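Local coordinates for uncharacterized protein (Staphylococcus aureus, PDB 4YBV), which is probably a hot dog fold thioesterase that hydrolyses thioester bonds, its natural substrate not established, at residues A[49-61]-A[90-104]. The protein carries 1 engineered substitution. Numbering follows the deposited sequence.
Sequences GETACSLGSANLI and AEIIHRGKSTHVWDI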
loop_
_atom_site.group_PDB
_atom_site.type_symbol
_atom_site.label_atom_id
_atom_site.label_comp_id
_atom_site.label_asym_id
_atom_site.label_seq_id
_atom_site.Cartn_x
_atom_site.Cartn_y
_atom_site.Cartn_z
ATOM N N GLY A 49 2.162 5.305 -14.162
ATOM C CA GLY A 49 2.943 4.258 -13.487
ATOM C C GLY A 49 2.519 2.815 -13.765
ATOM O O GLY A 49 3.356 1.913 -14.073
ATOM N N GLU A 50 1.212 2.559 -13.657
ATOM C CA GLU A 50 0.705 1.213 -13.922
ATOM C C GLU A 50 0.965 0.816 -15.377
ATOM O O GLU A 50 1.340 -0.343 -15.653
ATOM C CB GLU A 50 -0.793 1.074 -13.601
ATOM C CG GLU A 50 -1.276 -0.357 -13.842
ATOM C CD GLU A 50 -2.496 -0.770 -13.006
ATOM O OE1 GLU A 50 -2.891 -0.047 -12.069
ATOM O OE2 GLU A 50 -3.077 -1.831 -13.304
ATOM N N THR A 51 0.790 1.776 -16.292
ATOM C CA THR A 51 1.129 1.538 -17.704
ATOM C C THR A 51 2.609 1.128 -17.833
ATOM O O THR A 51 2.945 0.176 -18.542
ATOM C CB THR A 51 0.859 2.778 -18.569
ATOM O OG1 THR A 51 -0.539 3.145 -18.450
ATOM C CG2 THR A 51 1.205 2.490 -20.032
ATOM N N ALA A 52 3.477 1.837 -17.117
ATOM C CA ALA A 52 4.917 1.586 -17.226
ATOM C C ALA A 52 5.240 0.180 -16.766
ATOM O O ALA A 52 5.971 -0.549 -17.461
ATOM C CB ALA A 52 5.727 2.644 -16.437
ATOM N N CYS A 53 4.699 -0.274 -15.626
ATOM C CA CYS A 53 5.165 -1.609 -15.275
ATOM C C CYS A 53 4.389 -2.730 -15.992
ATOM O O CYS A 53 4.914 -3.832 -16.154
ATOM C CB CYS A 53 5.194 -1.840 -13.766
ATOM S SG CYS A 53 3.899 -1.261 -12.788
ATOM N N SER A 54 3.191 -2.447 -16.482
ATOM C CA SER A 54 2.517 -3.357 -17.418
ATOM C C SER A 54 3.353 -3.591 -18.721
ATOM O O SER A 54 3.592 -4.745 -19.139
ATOM C CB SER A 54 1.124 -2.792 -17.758
ATOM O OG SER A 54 0.405 -3.645 -18.630
ATOM N N LEU A 55 3.794 -2.493 -19.348
ATOM C CA LEU A 55 4.694 -2.578 -20.499
ATOM C C LEU A 55 5.983 -3.344 -20.154
ATOM O O LEU A 55 6.422 -4.200 -20.922
ATOM C CB LEU A 55 5.032 -1.186 -21.007
ATOM C CG LEU A 55 3.849 -0.452 -21.629
ATOM C CD1 LEU A 55 4.175 0.995 -21.878
ATOM C CD2 LEU A 55 3.370 -1.126 -22.909
ATOM N N GLY A 56 6.579 -3.029 -19.007
ATOM C CA GLY A 56 7.789 -3.726 -18.579
ATOM C C GLY A 56 7.629 -5.231 -18.454
ATOM O O GLY A 56 8.423 -6.022 -19.017
ATOM N N SER A 57 6.597 -5.643 -17.724
ATOM C CA SER A 57 6.396 -7.055 -17.512
ATOM C C SER A 57 6.071 -7.744 -18.836
ATOM O O SER A 57 6.523 -8.879 -19.075
ATOM C CB SER A 57 5.300 -7.309 -16.476
ATOM O OG SER A 57 5.792 -7.053 -15.178
ATOM N N ALA A 58 5.313 -7.062 -19.704
ATOM C CA ALA A 58 5.018 -7.595 -21.031
ATOM C C ALA A 58 6.316 -7.805 -21.833
ATOM O O ALA A 58 6.464 -8.821 -22.503
ATOM C CB ALA A 58 4.070 -6.672 -21.792
ATOM N N ASN A 59 7.249 -6.856 -21.741
ATOM C CA ASN A 59 8.553 -6.978 -22.399
ATOM C C ASN A 59 9.418 -8.107 -21.834
ATOM O O ASN A 59 10.299 -8.603 -22.530
ATOM C CB ASN A 59 9.346 -5.665 -22.308
ATOM C CG ASN A 59 8.790 -4.596 -23.205
ATOM O OD1 ASN A 59 8.080 -4.912 -24.159
ATOM N ND2 ASN A 59 9.107 -3.307 -22.917
ATOM N N LEU A 60 9.194 -8.488 -20.572
ATOM C CA LEU A 60 10.018 -9.530 -19.952
ATOM C C LEU A 60 9.501 -10.964 -20.114
ATOM O O LEU A 60 10.193 -11.920 -19.766
ATOM C CB LEU A 60 10.169 -9.256 -18.454
ATOM C CG LEU A 60 11.038 -8.088 -17.999
ATOM C CD1 LEU A 60 10.982 -8.026 -16.504
ATOM C CD2 LEU A 60 12.482 -8.206 -18.487
ATOM N N ILE A 61 8.282 -11.127 -20.599
ATOM C CA ILE A 61 7.699 -12.456 -20.646
ATOM C C ILE A 61 7.373 -12.871 -22.071
ATOM O O ILE A 61 7.522 -12.082 -23.032
ATOM C CB ILE A 61 6.398 -12.559 -19.793
ATOM C CG1 ILE A 61 5.283 -11.732 -20.432
ATOM C CG2 ILE A 61 6.656 -12.136 -18.335
ATOM C CD1 ILE A 61 3.951 -11.906 -19.776
ATOM N N ALA A 90 10.070 3.097 -14.448
ATOM C CA ALA A 90 9.773 1.843 -13.809
ATOM C C ALA A 90 11.032 0.954 -13.857
ATOM O O ALA A 90 11.537 0.674 -14.932
ATOM C CB ALA A 90 8.606 1.148 -14.489
ATOM N N GLU A 91 11.508 0.505 -12.700
ATOM C CA GLU A 91 12.629 -0.448 -12.665
ATOM C C GLU A 91 12.187 -1.690 -11.917
ATOM O O GLU A 91 11.604 -1.580 -10.832
ATOM C CB GLU A 91 13.864 0.164 -11.991
ATOM C CG GLU A 91 14.141 1.626 -12.340
ATOM C CD GLU A 91 15.236 2.250 -11.462
ATOM O OE1 GLU A 91 16.030 1.483 -10.875
ATOM O OE2 GLU A 91 15.296 3.500 -11.359
ATOM N N ILE A 92 12.435 -2.873 -12.476
ATOM C CA ILE A 92 11.994 -4.088 -11.807
ATOM C C ILE A 92 12.805 -4.353 -10.518
ATOM O O ILE A 92 13.999 -4.071 -10.448
ATOM C CB ILE A 92 12.061 -5.305 -12.743
ATOM C CG1 ILE A 92 11.259 -6.445 -12.147
ATOM C CG2 ILE A 92 13.575 -5.692 -13.059
ATOM C CD1 ILE A 92 10.838 -7.480 -13.107
ATOM N N ILE A 93 12.123 -4.855 -9.495
ATOM C CA ILE A 93 12.692 -5.157 -8.171
ATOM C C ILE A 93 12.818 -6.651 -8.059
ATOM O O ILE A 93 13.749 -7.169 -7.476
ATOM C CB ILE A 93 11.786 -4.693 -6.950
ATOM C CG1 ILE A 93 11.312 -3.248 -7.047
ATOM C CG2 ILE A 93 12.490 -4.884 -5.605
ATOM C CD1 ILE A 93 10.326 -2.895 -5.931
ATOM N N HIS A 94 11.779 -7.334 -8.509
ATOM C CA HIS A 94 11.723 -8.777 -8.441
ATOM C C HIS A 94 11.116 -9.296 -9.724
ATOM O O HIS A 94 10.126 -8.762 -10.215
ATOM C CB HIS A 94 10.896 -9.228 -7.239
ATOM C CG HIS A 94 10.721 -10.709 -7.149
ATOM N ND1 HIS A 94 11.777 -11.569 -6.942
ATOM C CD2 HIS A 94 9.614 -11.484 -7.233
ATOM C CE1 HIS A 94 11.327 -12.812 -6.907
ATOM N NE2 HIS A 94 10.020 -12.786 -7.080
ATOM N N ARG A 95 11.697 -10.364 -10.245
ATOM C CA ARG A 95 11.227 -10.944 -11.480
ATOM C C ARG A 95 10.941 -12.399 -11.186
ATOM O O ARG A 95 11.672 -13.298 -11.584
ATOM C CB ARG A 95 12.302 -10.805 -12.553
ATOM C CG ARG A 95 11.849 -11.129 -13.961
ATOM C CD ARG A 95 13.045 -11.381 -14.860
ATOM N NE ARG A 95 12.648 -11.878 -16.169
ATOM C CZ ARG A 95 13.404 -11.796 -17.257
ATOM N NH1 ARG A 95 14.600 -11.231 -17.191
ATOM N NH2 ARG A 95 12.964 -12.275 -18.409
ATOM N N GLY A 96 9.846 -12.588 -10.464
ATOM C CA GLY A 96 9.350 -13.882 -10.052
ATOM C C GLY A 96 8.739 -14.588 -11.236
ATOM O O GLY A 96 8.474 -13.977 -12.264
ATOM N N LYS A 97 8.539 -15.889 -11.102
ATOM C CA LYS A 97 7.982 -16.650 -12.200
ATOM C C LYS A 97 6.508 -16.337 -12.341
ATOM O O LYS A 97 6.001 -16.207 -13.459
ATOM C CB LYS A 97 8.206 -18.150 -11.989
ATOM C CG LYS A 97 7.631 -19.031 -13.096
ATOM C CD LYS A 97 8.388 -20.358 -13.240
ATOM C CE LYS A 97 8.511 -21.111 -11.919
ATOM N NZ LYS A 97 9.260 -22.392 -12.091
ATOM N N SER A 98 5.828 -16.209 -11.205
ATOM C CA SER A 98 4.391 -15.945 -11.200
ATOM C C SER A 98 4.093 -14.428 -11.087
ATOM O O SER A 98 3.201 -13.916 -11.778
ATOM C CB SER A 98 3.699 -16.744 -10.069
ATOM O OG SER A 98 4.220 -16.465 -8.768
ATOM N N THR A 99 4.856 -13.718 -10.254
ATOM C CA THR A 99 4.658 -12.283 -10.094
ATOM C C THR A 99 5.933 -11.453 -10.346
ATOM O O THR A 99 7.051 -11.893 -10.067
ATOM C CB THR A 99 4.111 -11.955 -8.680
ATOM O OG1 THR A 99 5.054 -12.385 -7.703
ATOM C CG2 THR A 99 2.803 -12.695 -8.412
ATOM N N HIS A 100 5.759 -10.247 -10.885
ATOM C CA HIS A 100 6.822 -9.245 -10.934
ATOM C C HIS A 100 6.520 -8.111 -9.984
ATOM O O HIS A 100 5.372 -7.656 -9.864
ATOM C CB HIS A 100 6.993 -8.662 -12.336
ATOM C CG HIS A 100 7.367 -9.675 -13.366
ATOM N ND1 HIS A 100 7.413 -9.379 -14.710
ATOM C CD2 HIS A 100 7.705 -10.985 -13.250
ATOM C CE1 HIS A 100 7.752 -10.466 -15.381
ATOM N NE2 HIS A 100 7.937 -11.449 -14.517
ATOM N N VAL A 101 7.555 -7.608 -9.344
ATOM C CA VAL A 101 7.383 -6.467 -8.477
ATOM C C VAL A 101 8.210 -5.343 -9.034
ATOM O O VAL A 101 9.399 -5.541 -9.268
ATOM C CB VAL A 101 7.775 -6.825 -7.025
ATOM C CG1 VAL A 101 7.770 -5.605 -6.144
ATOM C CG2 VAL A 101 6.834 -7.906 -6.510
ATOM N N TRP A 102 7.582 -4.185 -9.286
ATOM C CA TRP A 102 8.214 -2.997 -9.892
ATOM C C TRP A 102 8.284 -1.795 -8.982
ATOM O O TRP A 102 7.337 -1.503 -8.222
ATOM C CB TRP A 102 7.440 -2.552 -11.152
ATOM C CG TRP A 102 7.541 -3.471 -12.316
ATOM C CD1 TRP A 102 6.801 -4.588 -12.553
ATOM C CD2 TRP A 102 8.448 -3.346 -13.415
ATOM N NE1 TRP A 102 7.202 -5.176 -13.742
ATOM C CE2 TRP A 102 8.214 -4.429 -14.282
ATOM C CE3 TRP A 102 9.436 -2.419 -13.750
ATOM C CZ2 TRP A 102 8.942 -4.618 -15.469
ATOM C CZ3 TRP A 102 10.157 -2.606 -14.937
ATOM C CH2 TRP A 102 9.889 -3.699 -15.777
ATOM N N ASP A 103 9.356 -1.030 -9.132
ATOM C CA ASP A 103 9.497 0.246 -8.452
ATOM C C ASP A 103 9.281 1.352 -9.481
ATOM O O ASP A 103 9.853 1.276 -10.533
ATOM C CB ASP A 103 10.885 0.356 -7.841
ATOM C CG ASP A 103 10.934 1.307 -6.705
ATOM O OD1 ASP A 103 10.587 0.862 -5.587
ATOM O OD2 ASP A 103 11.316 2.478 -6.916
ATOM N N ILE A 104 8.438 2.349 -9.202
ATOM C CA ILE A 104 8.197 3.413 -10.177
ATOM C C ILE A 104 8.365 4.782 -9.546
ATOM O O ILE A 104 7.753 5.081 -8.523
ATOM C CB ILE A 104 6.788 3.352 -10.823
ATOM C CG1 ILE A 104 6.416 1.957 -11.304
ATOM C CG2 ILE A 104 6.689 4.316 -12.011
ATOM C CD1 ILE A 104 5.482 1.228 -10.362
#
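The indole of W102 has C53 CB over one face and I92 CB over the opposite face, both offset toward the rim. C53 CB makes a CH-pi contact, 3.4 Å from the centroid of the five-membered ring. C53 SG lies obliquely to the same ring and reaches I104 CD1 at 3.8 Å. At the indole edge sits S57 OG, which accepts a bond from W102 NE1 (2.8 Å, 159°), nearly in the ring plane. The same hydroxyl is hydrogen-bonded to H100 ND1 at 2.9 Å; chi1 of -76° sets OG anti to the carbonyl carbon and beside the backbone N, where it faces both ring nitrogens. R95 CG lies over one face of the H100 imidazole, and I61 CG2 approaches that ring obliquely. Helix 42-60 is the central helix of the hot dog fold, around which the antiparallel sheet curls. G56 has no side chain, and W102 CH2 takes the place of a CB, so the six-membered ring lies close to the backbone, CZ2 3.3 Å from G56 C. L60 CD1 and I92 CD1 meet tip to tip, tightly, at 3.4 Å. L60 CD2 covers one face of the R95 guanidinium, whose NH2 gives a weak hydrogen bond to L60 O. A52 CB packs on A90 CB.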